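Local coordinates for protein ubiquitin-conjugating enzyme E2 U (Homo sapiens, PDB 1YRV) that catalyses the covalent attachment of ubiquitin to other proteins, after accepting ubiquitin from an E1 enzyme as a thioester on its own cysteine, at residues H21-A24 with Y25-H29; L28-D31 with F32-K36; V89-I92 with T93-H97; L112-P115 with E116-N119; T120-L124 with S125-L129. All blocks are in the same frame, centred on the assembly; numbering follows the deposited sequence.

All five contacts are local, so none closes a long loop and none is enclosed by another. Contact 1 starts helix 23-38 at the N terminus. Contact 2 continues along the same helix and shares Leu28 and His29 with it. Contact 3 follows the end strand of the sheet, 88-91, into the loop beyond. Contact 4 turns the chain after helix 110-113, and Leu112 touches Val89 of contact 3. Contact 5 comes directly after contact 4 in sequence and starts helix 124-135. It returns to contact 2, where Asp31 OD2 meets Leu124 N and Leu35 packs on Ser125 and Leu128. The first helix is thus tied to helix 124-135 in one ubiquitin-conjugating domain.

Contact 1: residues H21-A24 with Y25-H29; sequences HGRA and YLLLH
Gly22 O accepts the amide N of Leu26 at 2.9 Å and begins the backbone bonding of helix 23-38. Gly22 holds the N-cap position. The next bonds run from Leu27 N to Arg23 O, 3.0 Å, and from Leu28 N to Ala24 O, 2.9 Å. Each joins residues four apart, as in a regular alpha helix.

The leucine side chains lean back on the preceding backbone. Leu26 folds back over the start of the helix. Its CG lies 3.2 Å from Gly22 O, and its CD1 lies 3.4 Å from His21 O. Leu27 has CG anti to its own carbonyl carbon and next to its backbone N (chi1 -71°). This leans the side chain back over the previous turn, with CG 3.3 Å from Arg23 O. Its CD1 makes an apolar contact with Arg23 CG at 4.1 Å, and the two side chains cross obliquely.

Outside the segments, Ala24 and Leu28 touch Met53 and Tyr25 touches Met52.

No polar side-chain group makes a hydrogen bond or salt bridge between the two segments. The first turn is therefore held by main-chain bonds, while the side chains of Leu26, Leu27 and Leu28 lie against the same oxygens that accept their backbone N-H groups.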
loop_
_atom_site.group_PDB
_atom_site.type_symbol
_atom_site.label_atom_id
_atom_site.label_comp_id
_atom_site.label_asym_id
_atom_site.label_seq_id
_atom_site.Cartn_x
_atom_site.Cartn_y
_atom_site.Cartn_z
ATOM N N HIS A 21 15.041 14.889 -15.393
ATOM C CA HIS A 21 15.263 13.916 -16.456
ATOM C C HIS A 21 15.533 12.498 -15.941
ATOM O O HIS A 21 15.785 11.594 -16.735
ATOM C CB HIS A 21 16.435 14.334 -17.384
ATOM C CG HIS A 21 16.231 15.647 -18.091
ATOM N ND1 HIS A 21 15.002 16.061 -18.559
ATOM C CD2 HIS A 21 17.107 16.627 -18.413
ATOM C CE1 HIS A 21 15.131 17.242 -19.134
ATOM N NE2 HIS A 21 16.395 17.611 -19.061
ATOM N N GLY A 22 15.488 12.293 -14.631
ATOM C CA GLY A 22 15.737 10.960 -14.098
ATOM C C GLY A 22 14.655 9.988 -14.510
ATOM O O GLY A 22 13.495 10.388 -14.669
ATOM N N ARG A 23 15.043 8.734 -14.684
ATOM C CA ARG A 23 14.162 7.641 -15.072
ATOM C C ARG A 23 12.953 7.520 -14.127
ATOM O O ARG A 23 11.798 7.633 -14.534
ATOM C CB ARG A 23 14.966 6.351 -15.030
ATOM C CG ARG A 23 14.288 5.170 -15.636
ATOM C CD ARG A 23 14.702 5.030 -17.065
ATOM N NE ARG A 23 13.887 3.994 -17.650
ATOM C CZ ARG A 23 13.552 3.907 -18.923
ATOM N NH1 ARG A 23 13.959 4.791 -19.829
ATOM N NH2 ARG A 23 12.750 2.933 -19.266
ATOM N N ALA A 24 13.247 7.252 -12.860
ATOM C CA ALA A 24 12.220 7.151 -11.809
ATOM C C ALA A 24 11.295 8.371 -11.801
ATOM O O ALA A 24 10.085 8.220 -11.783
ATOM C CB ALA A 24 12.865 7.043 -10.477
ATOM N N TYR A 25 11.868 9.567 -11.768
ATOM C CA TYR A 25 11.056 10.764 -11.767
ATOM C C TYR A 25 10.105 10.820 -12.952
ATOM O O TYR A 25 8.938 11.127 -12.780
ATOM C CB TYR A 25 11.940 12.021 -11.752
ATOM C CG TYR A 25 11.163 13.313 -11.849
ATOM C CD1 TYR A 25 10.584 13.867 -10.737
ATOM C CD2 TYR A 25 10.931 13.918 -13.078
ATOM C CE1 TYR A 25 9.776 14.977 -10.824
ATOM C CE2 TYR A 25 10.130 15.043 -13.190
ATOM C CZ TYR A 25 9.546 15.570 -12.034
ATOM O OH TYR A 25 8.750 16.706 -12.089
ATOM N N LEU A 26 10.594 10.532 -14.154
ATOM C CA LEU A 26 9.731 10.578 -15.344
ATOM C C LEU A 26 8.612 9.524 -15.361
ATOM O O LEU A 26 7.492 9.771 -15.862
ATOM C CB LEU A 26 10.581 10.465 -16.609
ATOM C CG LEU A 26 11.517 11.659 -16.875
ATOM C CD1 LEU A 26 12.563 11.253 -17.903
ATOM C CD2 LEU A 26 10.706 12.870 -17.376
ATOM N N LEU A 27 8.933 8.346 -14.831
ATOM C CA LEU A 27 7.974 7.265 -14.725
ATOM C C LEU A 27 6.889 7.661 -13.714
ATOM O O LEU A 27 5.689 7.484 -13.960
ATOM C CB LEU A 27 8.672 5.984 -14.265
ATOM C CG LEU A 27 9.618 5.280 -15.281
ATOM C CD1 LEU A 27 10.435 4.234 -14.519
ATOM C CD2 LEU A 27 8.844 4.597 -16.437
ATOM N N LEU A 28 7.310 8.185 -12.573
ATOM C CA LEU A 28 6.338 8.579 -11.565
ATOM C C LEU A 28 5.524 9.775 -12.053
ATOM O O LEU A 28 4.341 9.904 -11.732
ATOM C CB LEU A 28 7.028 8.882 -10.232
ATOM C CG LEU A 28 7.519 7.640 -9.479
ATOM C CD1 LEU A 28 8.409 8.059 -8.315
ATOM C CD2 LEU A 28 6.350 6.821 -9.007
ATOM N N HIS A 29 6.162 10.638 -12.834
ATOM C CA HIS A 29 5.481 11.787 -13.395
ATOM C C HIS A 29 4.375 11.318 -14.306
ATOM O O HIS A 29 3.253 11.804 -14.209
ATOM C CB HIS A 29 6.421 12.669 -14.197
ATOM C CG HIS A 29 5.820 13.984 -14.544
ATOM N ND1 HIS A 29 5.939 15.078 -13.716
ATOM C CD2 HIS A 29 4.954 14.335 -15.515
ATOM C CE1 HIS A 29 5.161 16.045 -14.166
ATOM N NE2 HIS A 29 4.548 15.622 -15.252
#

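Contact 2: residues L28-D31 with F32-K36; sequences LHRD and FCDLK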
loop_
_atom_site.group_PDB
_atom_site.type_symbol
_atom_site.label_atom_id
_atom_site.label_comp_id
_atom_site.label_asym_id
_atom_site.label_seq_id
_atom_site.Cartn_x
_atom_site.Cartn_y
_atom_site.Cartn_z
ATOM N N LEU A 28 7.310 8.185 -12.573
ATOM C CA LEU A 28 6.338 8.579 -11.565
ATOM C C LEU A 28 5.524 9.775 -12.053
ATOM O O LEU A 28 4.341 9.904 -11.732
ATOM C CB LEU A 28 7.028 8.882 -10.232
ATOM C CG LEU A 28 7.519 7.640 -9.479
ATOM C CD1 LEU A 28 8.409 8.059 -8.315
ATOM C CD2 LEU A 28 6.350 6.821 -9.007
ATOM N N HIS A 29 6.162 10.638 -12.834
ATOM C CA HIS A 29 5.481 11.787 -13.395
ATOM C C HIS A 29 4.375 11.318 -14.306
ATOM O O HIS A 29 3.253 11.804 -14.209
ATOM C CB HIS A 29 6.421 12.669 -14.197
ATOM C CG HIS A 29 5.820 13.984 -14.544
ATOM N ND1 HIS A 29 5.939 15.078 -13.716
ATOM C CD2 HIS A 29 4.954 14.335 -15.515
ATOM C CE1 HIS A 29 5.161 16.045 -14.166
ATOM N NE2 HIS A 29 4.548 15.622 -15.252
ATOM N N ARG A 30 4.700 10.409 -15.215
ATOM C CA ARG A 30 3.704 9.848 -16.108
ATOM C C ARG A 30 2.648 9.132 -15.258
ATOM O O ARG A 30 1.470 9.427 -15.367
ATOM C CB ARG A 30 4.341 8.865 -17.080
ATOM C CG ARG A 30 3.321 8.083 -17.890
ATOM C CD ARG A 30 3.850 6.668 -18.244
ATOM N NE ARG A 30 4.183 5.905 -17.050
ATOM C CZ ARG A 30 4.976 4.833 -17.026
ATOM N NH1 ARG A 30 5.248 4.166 -15.875
ATOM N NH2 ARG A 30 5.496 4.403 -18.156
ATOM N N ASP A 31 3.066 8.203 -14.404
ATOM C CA ASP A 31 2.122 7.496 -13.556
ATOM C C ASP A 31 1.140 8.388 -12.816
ATOM O O ASP A 31 -0.027 8.047 -12.710
ATOM C CB ASP A 31 2.852 6.665 -12.514
ATOM C CG ASP A 31 3.510 5.432 -13.097
ATOM O OD1 ASP A 31 3.323 5.163 -14.303
ATOM O OD2 ASP A 31 4.220 4.735 -12.328
ATOM N N PHE A 32 1.613 9.495 -12.258
ATOM C CA PHE A 32 0.737 10.410 -11.526
ATOM C C PHE A 32 -0.321 11.031 -12.428
ATOM O O PHE A 32 -1.472 11.175 -12.037
ATOM C CB PHE A 32 1.552 11.513 -10.884
ATOM C CG PHE A 32 0.816 12.280 -9.827
ATOM C CD1 PHE A 32 1.144 13.606 -9.569
ATOM C CD2 PHE A 32 -0.189 11.684 -9.067
ATOM C CE1 PHE A 32 0.474 14.333 -8.558
ATOM C CE2 PHE A 32 -0.862 12.408 -8.055
ATOM C CZ PHE A 32 -0.530 13.725 -7.805
ATOM N N CYS A 33 0.058 11.414 -13.639
ATOM C CA CYS A 33 -0.927 11.976 -14.568
ATOM C C CYS A 33 -2.005 10.925 -14.854
ATOM O O CYS A 33 -3.177 11.251 -14.970
ATOM C CB CYS A 33 -0.282 12.354 -15.897
ATOM S SG CYS A 33 0.841 13.721 -15.799
ATOM N N ASP A 34 -1.584 9.669 -14.971
ATOM C CA ASP A 34 -2.496 8.574 -15.238
ATOM C C ASP A 34 -3.457 8.338 -14.083
ATOM O O ASP A 34 -4.626 8.070 -14.289
ATOM C CB ASP A 34 -1.715 7.290 -15.485
ATOM C CG ASP A 34 -1.062 7.250 -16.837
ATOM O OD1 ASP A 34 -0.275 6.294 -17.067
ATOM O OD2 ASP A 34 -1.329 8.151 -17.674
ATOM N N LEU A 35 -2.920 8.425 -12.880
ATOM C CA LEU A 35 -3.662 8.217 -11.670
ATOM C C LEU A 35 -4.708 9.298 -11.595
ATOM O O LEU A 35 -5.871 9.027 -11.325
ATOM C CB LEU A 35 -2.733 8.320 -10.485
ATOM C CG LEU A 35 -3.071 7.451 -9.295
ATOM C CD1 LEU A 35 -3.269 8.317 -8.087
ATOM C CD2 LEU A 35 -4.262 6.583 -9.607
ATOM N N LYS A 36 -4.304 10.529 -11.853
ATOM C CA LYS A 36 -5.259 11.605 -11.826
ATOM C C LYS A 36 -6.341 11.402 -12.874
ATOM O O LYS A 36 -7.514 11.531 -12.560
ATOM C CB LYS A 36 -4.536 12.929 -11.981
ATOM C CG LYS A 36 -3.632 13.146 -10.779
ATOM C CD LYS A 36 -3.088 14.543 -10.671
ATOM C CE LYS A 36 -2.301 14.885 -11.876
ATOM N NZ LYS A 36 -1.520 16.113 -11.611
#
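Leu28 O, His29 O, Arg30 O and Asp31 O accept in turn from the amides of Phe32, Cys33, Asp34 and Leu35, giving regular alpha-helical bonding. Arg30 bends at chi2 and chi3 (chi3 58°), which brings its guanidinium round to the next residue, Asp31. It grips OD1 side-on, with NE at 3.0 Å and NH1 at 2.7 Å from Asp31 OD1, both from one face of the carboxylate. Asp34 OD1 lies 4.5 Å from Arg30 NE, well out of the guanidinium plane; no N-H points at it, and any attraction is probably one of charge only. Asp31 OD2 is hydrogen-bonded to Tyr82 OH and accepts from Leu124 N. With an alanine at Asp31, Arg30 would probably be left without its salt-bridge mate and Leu124 N without its acceptor. Lys36 CD lies over one face of the Phe32 ring, offset toward the rim, and Trp55 meets that ring edge-to-face. Leu35 packs on Ala45 and Ser125. This is the N-terminal helix of the ubiquitin-conjugating fold, joined to strand 43-47 and helix 124-135.

Contact 3: residues V89-I92 with T93-H97; sequences VKFI and TIPFH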
loop_
_atom_site.group_PDB
_atom_site.type_symbol
_atom_site.label_atom_id
_atom_site.label_comp_id
_atom_site.label_asym_id
_atom_site.label_seq_id
_atom_site.Cartn_x
_atom_site.Cartn_y
_atom_site.Cartn_z
ATOM N N VAL A 89 6.493 0.339 1.087
ATOM C CA VAL A 89 5.221 0.792 1.625
ATOM C C VAL A 89 5.188 0.519 3.134
ATOM O O VAL A 89 5.572 -0.565 3.610
ATOM C CB VAL A 89 4.014 0.054 0.933
ATOM C CG1 VAL A 89 2.708 0.384 1.643
ATOM C CG2 VAL A 89 3.925 0.444 -0.539
ATOM N N LYS A 90 4.740 1.521 3.872
ATOM C CA LYS A 90 4.621 1.398 5.300
ATOM C C LYS A 90 3.348 2.026 5.798
ATOM O O LYS A 90 2.877 3.034 5.257
ATOM C CB LYS A 90 5.795 2.055 5.996
ATOM C CG LYS A 90 7.064 1.255 5.896
ATOM C CD LYS A 90 8.245 2.037 6.446
ATOM C CE LYS A 90 9.535 1.218 6.324
ATOM N NZ LYS A 90 9.381 -0.139 7.002
ATOM N N PHE A 91 2.792 1.404 6.836
ATOM C CA PHE A 91 1.587 1.893 7.478
ATOM C C PHE A 91 2.010 2.991 8.434
ATOM O O PHE A 91 2.862 2.772 9.275
ATOM C CB PHE A 91 0.922 0.763 8.249
ATOM C CG PHE A 91 -0.240 0.190 7.546
ATOM C CD1 PHE A 91 -1.478 0.767 7.683
ATOM C CD2 PHE A 91 -0.089 -0.906 6.706
ATOM C CE1 PHE A 91 -2.555 0.282 6.982
ATOM C CE2 PHE A 91 -1.165 -1.406 5.993
ATOM C CZ PHE A 91 -2.401 -0.816 6.137
ATOM N N ILE A 92 1.421 4.171 8.298
ATOM C CA ILE A 92 1.768 5.280 9.168
ATOM C C ILE A 92 1.592 4.860 10.626
ATOM O O ILE A 92 2.477 5.089 11.460
ATOM C CB ILE A 92 0.909 6.523 8.833
ATOM C CG1 ILE A 92 1.456 7.175 7.562
ATOM C CG2 ILE A 92 0.910 7.503 9.995
ATOM C CD1 ILE A 92 0.432 7.905 6.733
ATOM N N THR A 93 0.453 4.233 10.931
ATOM C CA THR A 93 0.191 3.750 12.286
ATOM C C THR A 93 -0.030 2.254 12.215
ATOM O O THR A 93 -1.014 1.802 11.639
ATOM C CB THR A 93 -1.049 4.399 12.900
ATOM O OG1 THR A 93 -0.976 5.816 12.734
ATOM C CG2 THR A 93 -1.101 4.111 14.376
ATOM N N ILE A 94 0.906 1.493 12.787
ATOM C CA ILE A 94 0.827 0.041 12.781
ATOM C C ILE A 94 -0.594 -0.379 13.092
ATOM O O ILE A 94 -1.128 -0.033 14.143
ATOM C CB ILE A 94 1.773 -0.565 13.816
ATOM C CG1 ILE A 94 3.224 -0.276 13.410
ATOM C CG2 ILE A 94 1.517 -2.055 13.946
ATOM C CD1 ILE A 94 4.245 -0.721 14.434
ATOM N N PRO A 95 -1.234 -1.110 12.156
ATOM C CA PRO A 95 -2.608 -1.601 12.286
ATOM C C PRO A 95 -2.650 -3.021 12.831
ATOM O O PRO A 95 -1.641 -3.719 12.824
ATOM C CB PRO A 95 -3.105 -1.532 10.858
ATOM C CG PRO A 95 -1.894 -2.044 10.111
ATOM C CD PRO A 95 -0.729 -1.340 10.785
ATOM N N PHE A 96 -3.816 -3.433 13.319
ATOM C CA PHE A 96 -4.010 -4.787 13.836
ATOM C C PHE A 96 -4.439 -5.557 12.584
ATOM O O PHE A 96 -5.620 -5.619 12.246
ATOM C CB PHE A 96 -5.124 -4.806 14.881
ATOM C CG PHE A 96 -5.265 -6.125 15.575
ATOM C CD1 PHE A 96 -6.465 -6.827 15.542
ATOM C CD2 PHE A 96 -4.208 -6.645 16.309
ATOM C CE1 PHE A 96 -6.609 -8.030 16.246
ATOM C CE2 PHE A 96 -4.347 -7.849 17.015
ATOM C CZ PHE A 96 -5.540 -8.535 16.983
ATOM N N HIS A 97 -3.467 -6.140 11.891
ATOM C CA HIS A 97 -3.733 -6.795 10.621
ATOM C C HIS A 97 -2.883 -8.040 10.503
ATOM O O HIS A 97 -1.725 -8.042 10.869
ATOM C CB HIS A 97 -3.428 -5.780 9.503
ATOM C CG HIS A 97 -3.844 -6.228 8.136
ATOM N ND1 HIS A 97 -3.307 -7.350 7.540
ATOM C CD2 HIS A 97 -4.767 -5.742 7.282
ATOM C CE1 HIS A 97 -3.897 -7.541 6.375
ATOM N NE2 HIS A 97 -4.786 -6.584 6.189
#
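Phe91 turns its ring to Pro95 with a chi1 of -102°, which is off the staggered positions, and a chi2 of -85°. It ends strand 88-91, an outermost strand of the antiparallel sheet of the ubiquitin-conjugating fold. Ile92 takes helical backbone angles right after this strand, so the chain bends and the proline comes back over the ring. The result is a CH-pi contact. Pro95 CG stands over the centre of the Phe91 ring, 3.7 Å from its centroid. Pro95 CD sits nearer the root of the side chain, 3.6 Å from Phe91 CG. The two side chains cross at about a right angle.

No hydrogen bond joins the two segments here. At the bend, Ile92 CG2 lies 3.7 Å from Thr93 OG1.

The buried Phe91 also packs on Phe72 and Leu74 of strand 71-77, and both Phe91 and Pro95 touch Val100. The Phe91 side chain is about 10 Å from that of Cys108, the predicted thioester cysteine. Further on, His97 and Asn99 belong to the His-Pro-Asn motif of this enzyme family. Both ring nitrogens of His97 are engaged: ND1 is hydrogen-bonded to Asn99 N and NE2 to Leu135 O.

Contact 4: residues L112-P115 with E116-N119; sequences LDNP and EKWN
Lys117 crosses over the side-chain amide of Asn114, with CD above its plane. Its CD lies 3.4 Å from Asn114 ND2 and 3.7 Å from Asn114 CG. The bend of the lysine chain at chi2 (56°) brings CD over the amide.

Asn114 has CG anti to its backbone N (chi1 -171°), and this carries OD1 forward to the amide of Glu116. Glu116 N donates to Asn114 OD1 at 3.1 Å, from above the plane of the side-chain carbonyl. The bond spans two residues and forms an Asx turn, with Pro115 in the middle. Glu116 CB also packs on Asn114 OD1, at 3.5 Å.

Two overlapping turns follow in the main chain. Lys117 N donates to Asn114 O at 2.8 Å, and Trp118 N to Pro115 O at 3.3 Å. A water donates to both Pro115 O and Trp118 O, 3.0 Å from each, and bridges the second turn.

Trp118 points its polar end elsewhere, with NE1 bonded to Asn83 O. Its ring rests on Pro86 and Pro87. The Asn114 side chain is about 10 Å from that of Cys108, the predicted thioester cysteine.

Asn114 thus serves the turn twice, accepting through both its side-chain and its main-chain oxygen as the chain leaves helix 110-113. Hydrogen bonds from amide N-H groups, and one water, hold this surface turn; no charge pair joins the two segments.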
loop_
_atom_site.group_PDB
_atom_site.type_symbol
_atom_site.label_atom_id
_atom_site.label_comp_id
_atom_site.label_asym_id
_atom_site.label_seq_id
_atom_site.Cartn_x
_atom_site.Cartn_y
_atom_site.Cartn_z
ATOM N N LEU A 112 6.130 -6.975 -3.469
ATOM C CA LEU A 112 6.866 -5.941 -2.793
ATOM C C LEU A 112 8.067 -6.511 -2.087
ATOM O O LEU A 112 9.100 -5.851 -1.979
ATOM C CB LEU A 112 5.977 -5.225 -1.787
ATOM C CG LEU A 112 4.932 -4.247 -2.318
ATOM C CD1 LEU A 112 4.371 -3.558 -1.104
ATOM C CD2 LEU A 112 5.537 -3.186 -3.273
ATOM N N ASP A 113 7.941 -7.755 -1.642
ATOM C CA ASP A 113 9.004 -8.417 -0.884
ATOM C C ASP A 113 9.712 -9.503 -1.641
ATOM O O ASP A 113 10.835 -9.858 -1.314
ATOM C CB ASP A 113 8.435 -9.041 0.388
ATOM C CG ASP A 113 7.534 -8.099 1.139
ATOM O OD1 ASP A 113 7.799 -6.892 1.118
ATOM O OD2 ASP A 113 6.563 -8.566 1.756
ATOM N N ASN A 114 9.052 -10.052 -2.643
ATOM C CA ASN A 114 9.686 -11.102 -3.404
ATOM C C ASN A 114 10.176 -10.512 -4.725
ATOM O O ASN A 114 9.374 -10.111 -5.555
ATOM C CB ASN A 114 8.689 -12.226 -3.652
ATOM C CG ASN A 114 9.341 -13.448 -4.245
ATOM O OD1 ASN A 114 10.430 -13.378 -4.835
ATOM N ND2 ASN A 114 8.668 -14.579 -4.124
ATOM N N PRO A 115 11.509 -10.440 -4.924
ATOM C CA PRO A 115 12.113 -9.889 -6.142
ATOM C C PRO A 115 11.556 -10.528 -7.408
ATOM O O PRO A 115 11.331 -9.842 -8.397
ATOM C CB PRO A 115 13.600 -10.169 -5.945
ATOM C CG PRO A 115 13.768 -10.055 -4.465
ATOM C CD PRO A 115 12.555 -10.848 -3.970
ATOM N N GLU A 116 11.309 -11.835 -7.352
ATOM C CA GLU A 116 10.784 -12.568 -8.481
ATOM C C GLU A 116 9.358 -12.194 -8.783
ATOM O O GLU A 116 8.871 -12.469 -9.872
ATOM C CB GLU A 116 10.873 -14.068 -8.208
ATOM C CG GLU A 116 12.252 -14.548 -7.762
ATOM C CD GLU A 116 12.376 -16.066 -7.866
ATOM O OE1 GLU A 116 12.172 -16.599 -8.985
ATOM O OE2 GLU A 116 12.671 -16.729 -6.839
ATOM N N LYS A 117 8.695 -11.565 -7.816
ATOM C CA LYS A 117 7.306 -11.159 -7.969
ATOM C C LYS A 117 7.150 -9.740 -8.479
ATOM O O LYS A 117 6.105 -9.392 -8.998
ATOM C CB LYS A 117 6.542 -11.335 -6.645
ATOM C CG LYS A 117 5.761 -12.642 -6.532
ATOM C CD LYS A 117 6.633 -13.856 -6.742
ATOM C CE LYS A 117 5.803 -15.174 -6.814
ATOM N NZ LYS A 117 4.838 -15.216 -7.989
ATOM N N TRP A 118 8.181 -8.918 -8.357
ATOM C CA TRP A 118 8.078 -7.566 -8.871
ATOM C C TRP A 118 7.906 -7.612 -10.384
ATOM O O TRP A 118 8.324 -8.557 -11.040
ATOM C CB TRP A 118 9.326 -6.768 -8.519
ATOM C CG TRP A 118 9.332 -5.413 -9.130
ATOM C CD1 TRP A 118 10.234 -4.918 -10.041
ATOM C CD2 TRP A 118 8.398 -4.363 -8.878
ATOM N NE1 TRP A 118 9.915 -3.630 -10.363
ATOM C CE2 TRP A 118 8.791 -3.255 -9.660
ATOM C CE3 TRP A 118 7.257 -4.245 -8.062
ATOM C CZ2 TRP A 118 8.104 -2.047 -9.655
ATOM C CZ3 TRP A 118 6.566 -3.039 -8.055
ATOM C CH2 TRP A 118 6.997 -1.952 -8.849
ATOM N N ASN A 119 7.266 -6.598 -10.939
ATOM C CA ASN A 119 7.065 -6.563 -12.377
ATOM C C ASN A 119 7.131 -5.098 -12.797
ATOM O O ASN A 119 6.499 -4.236 -12.176
ATOM C CB ASN A 119 5.702 -7.166 -12.727
ATOM C CG ASN A 119 5.549 -7.442 -14.202
ATOM O OD1 ASN A 119 5.623 -6.543 -15.044
ATOM N ND2 ASN A 119 5.342 -8.701 -14.531
HETATM O O HOH W 1 10.986 -9.843 -11.356
#

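Contact 5: residues T120-L124 with S125-L129; sequences TNYTL and SSILL
Ser126 CB approaches Tyr122 CD1 obliquely, at 3.8 Å. Ile127 CG1 also comes up obliquely to the ring, 4.3 Å from Tyr122 CB. Beyond the two segments, the ring stacks with Phe111 and meets Trp118 with the planes about 15° apart.

The motif is a helix N-cap, formed by Thr123 at the start of helix 124-135 of the ubiquitin-conjugating fold. Thr123 OG1 sits between its own backbone N and carbonyl carbon (chi1 63°), facing the first amides of the helix. It accepts from Ser126 N at 3.4 Å. This capping bond is weak but fairly straight. The main chain of Thr123 adds a firmer hold, with Ile127 N donating to Thr123 O at 3.0 Å and an angle of 173° at the hydrogen.

Leu124 and Leu128 lie one turn apart and are both buried. Leu124 CG is 4.1 Å from Leu128 CD1, and the side chains cross. Leu128 also touches Leu35 of helix 23-38, and Ile43 and Ala45 of strand 43-47. An alanine in place of Leu128 is likely to open a gap between this helix, Leu35 and the strand, and to leave Leu124 without this apolar neighbour.

Close to the cap, Ile127 turns its CG1 back over the first turn, where it lies 3.1 Å from Thr123 O.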
loop_
_atom_site.group_PDB
_atom_site.type_symbol
_atom_site.label_atom_id
_atom_site.label_comp_id
_atom_site.label_asym_id
_atom_site.label_seq_id
_atom_site.Cartn_x
_atom_site.Cartn_y
_atom_site.Cartn_z
ATOM N N THR A 120 7.874 -4.807 -13.853
ATOM C CA THR A 120 7.999 -3.413 -14.272
ATOM C C THR A 120 6.712 -2.839 -14.828
ATOM O O THR A 120 6.644 -1.666 -15.198
ATOM C CB THR A 120 9.116 -3.208 -15.305
ATOM O OG1 THR A 120 8.773 -3.893 -16.516
ATOM C CG2 THR A 120 10.446 -3.718 -14.761
ATOM N N ASN A 121 5.689 -3.680 -14.871
ATOM C CA ASN A 121 4.376 -3.281 -15.355
ATOM C C ASN A 121 3.589 -2.685 -14.229
ATOM O O ASN A 121 2.513 -2.144 -14.447
ATOM C CB ASN A 121 3.625 -4.476 -15.874
ATOM C CG ASN A 121 4.085 -4.887 -17.236
ATOM O OD1 ASN A 121 5.295 -4.970 -17.519
ATOM N ND2 ASN A 121 3.125 -5.146 -18.111
ATOM N N TYR A 122 4.110 -2.825 -13.019
ATOM C CA TYR A 122 3.462 -2.251 -11.858
ATOM C C TYR A 122 3.641 -0.727 -11.825
ATOM O O TYR A 122 4.730 -0.247 -11.555
ATOM C CB TYR A 122 4.066 -2.823 -10.599
ATOM C CG TYR A 122 3.457 -4.117 -10.143
ATOM C CD1 TYR A 122 2.188 -4.144 -9.585
ATOM C CD2 TYR A 122 4.176 -5.306 -10.220
ATOM C CE1 TYR A 122 1.648 -5.321 -9.101
ATOM C CE2 TYR A 122 3.659 -6.493 -9.747
ATOM C CZ TYR A 122 2.388 -6.502 -9.186
ATOM O OH TYR A 122 1.820 -7.670 -8.725
ATOM N N THR A 123 2.581 0.025 -12.086
ATOM C CA THR A 123 2.632 1.491 -12.045
ATOM C C THR A 123 2.014 1.998 -10.734
ATOM O O THR A 123 1.411 1.228 -9.999
ATOM C CB THR A 123 1.818 2.100 -13.173
ATOM O OG1 THR A 123 0.449 1.731 -12.984
ATOM C CG2 THR A 123 2.305 1.580 -14.533
ATOM N N LEU A 124 2.141 3.290 -10.441
ATOM C CA LEU A 124 1.544 3.813 -9.211
ATOM C C LEU A 124 0.095 3.337 -9.043
ATOM O O LEU A 124 -0.307 2.988 -7.934
ATOM C CB LEU A 124 1.579 5.349 -9.188
ATOM C CG LEU A 124 1.134 6.110 -7.919
ATOM C CD1 LEU A 124 1.993 5.747 -6.737
ATOM C CD2 LEU A 124 1.225 7.628 -8.162
ATOM N N SER A 125 -0.679 3.356 -10.138
ATOM C CA SER A 125 -2.080 2.915 -10.153
ATOM C C SER A 125 -2.234 1.442 -9.785
ATOM O O SER A 125 -3.079 1.096 -8.990
ATOM C CB SER A 125 -2.709 3.140 -11.533
ATOM O OG SER A 125 -2.758 4.508 -11.851
ATOM N N SER A 126 -1.420 0.591 -10.398
ATOM C CA SER A 126 -1.441 -0.846 -10.157
ATOM C C SER A 126 -1.227 -1.134 -8.714
ATOM O O SER A 126 -1.985 -1.865 -8.076
ATOM C CB SER A 126 -0.315 -1.549 -10.902
ATOM O OG SER A 126 -0.583 -1.609 -12.266
ATOM N N ILE A 127 -0.135 -0.579 -8.216
ATOM C CA ILE A 127 0.257 -0.738 -6.832
ATOM C C ILE A 127 -0.868 -0.326 -5.891
ATOM O O ILE A 127 -1.123 -0.985 -4.891
ATOM C CB ILE A 127 1.478 0.128 -6.549
ATOM C CG1 ILE A 127 2.602 -0.244 -7.552
ATOM C CG2 ILE A 127 1.818 0.029 -5.077
ATOM C CD1 ILE A 127 3.835 0.602 -7.424
ATOM N N LEU A 128 -1.541 0.763 -6.215
ATOM C CA LEU A 128 -2.606 1.242 -5.355
ATOM C C LEU A 128 -3.816 0.294 -5.404
ATOM O O LEU A 128 -4.332 -0.088 -4.358
ATOM C CB LEU A 128 -2.970 2.685 -5.736
ATOM C CG LEU A 128 -1.859 3.742 -5.527
ATOM C CD1 LEU A 128 -2.295 5.193 -5.894
ATOM C CD2 LEU A 128 -1.473 3.705 -4.037
ATOM N N LEU A 129 -4.249 -0.112 -6.600
ATOM C CA LEU A 129 -5.377 -1.028 -6.704
ATOM C C LEU A 129 -4.979 -2.362 -6.110
ATOM O O LEU A 129 -5.745 -2.948 -5.347
ATOM C CB LEU A 129 -5.822 -1.231 -8.164
ATOM C CG LEU A 129 -6.173 0.034 -8.987
ATOM C CD1 LEU A 129 -6.421 -0.345 -10.425
ATOM C CD2 LEU A 129 -7.406 0.763 -8.395
#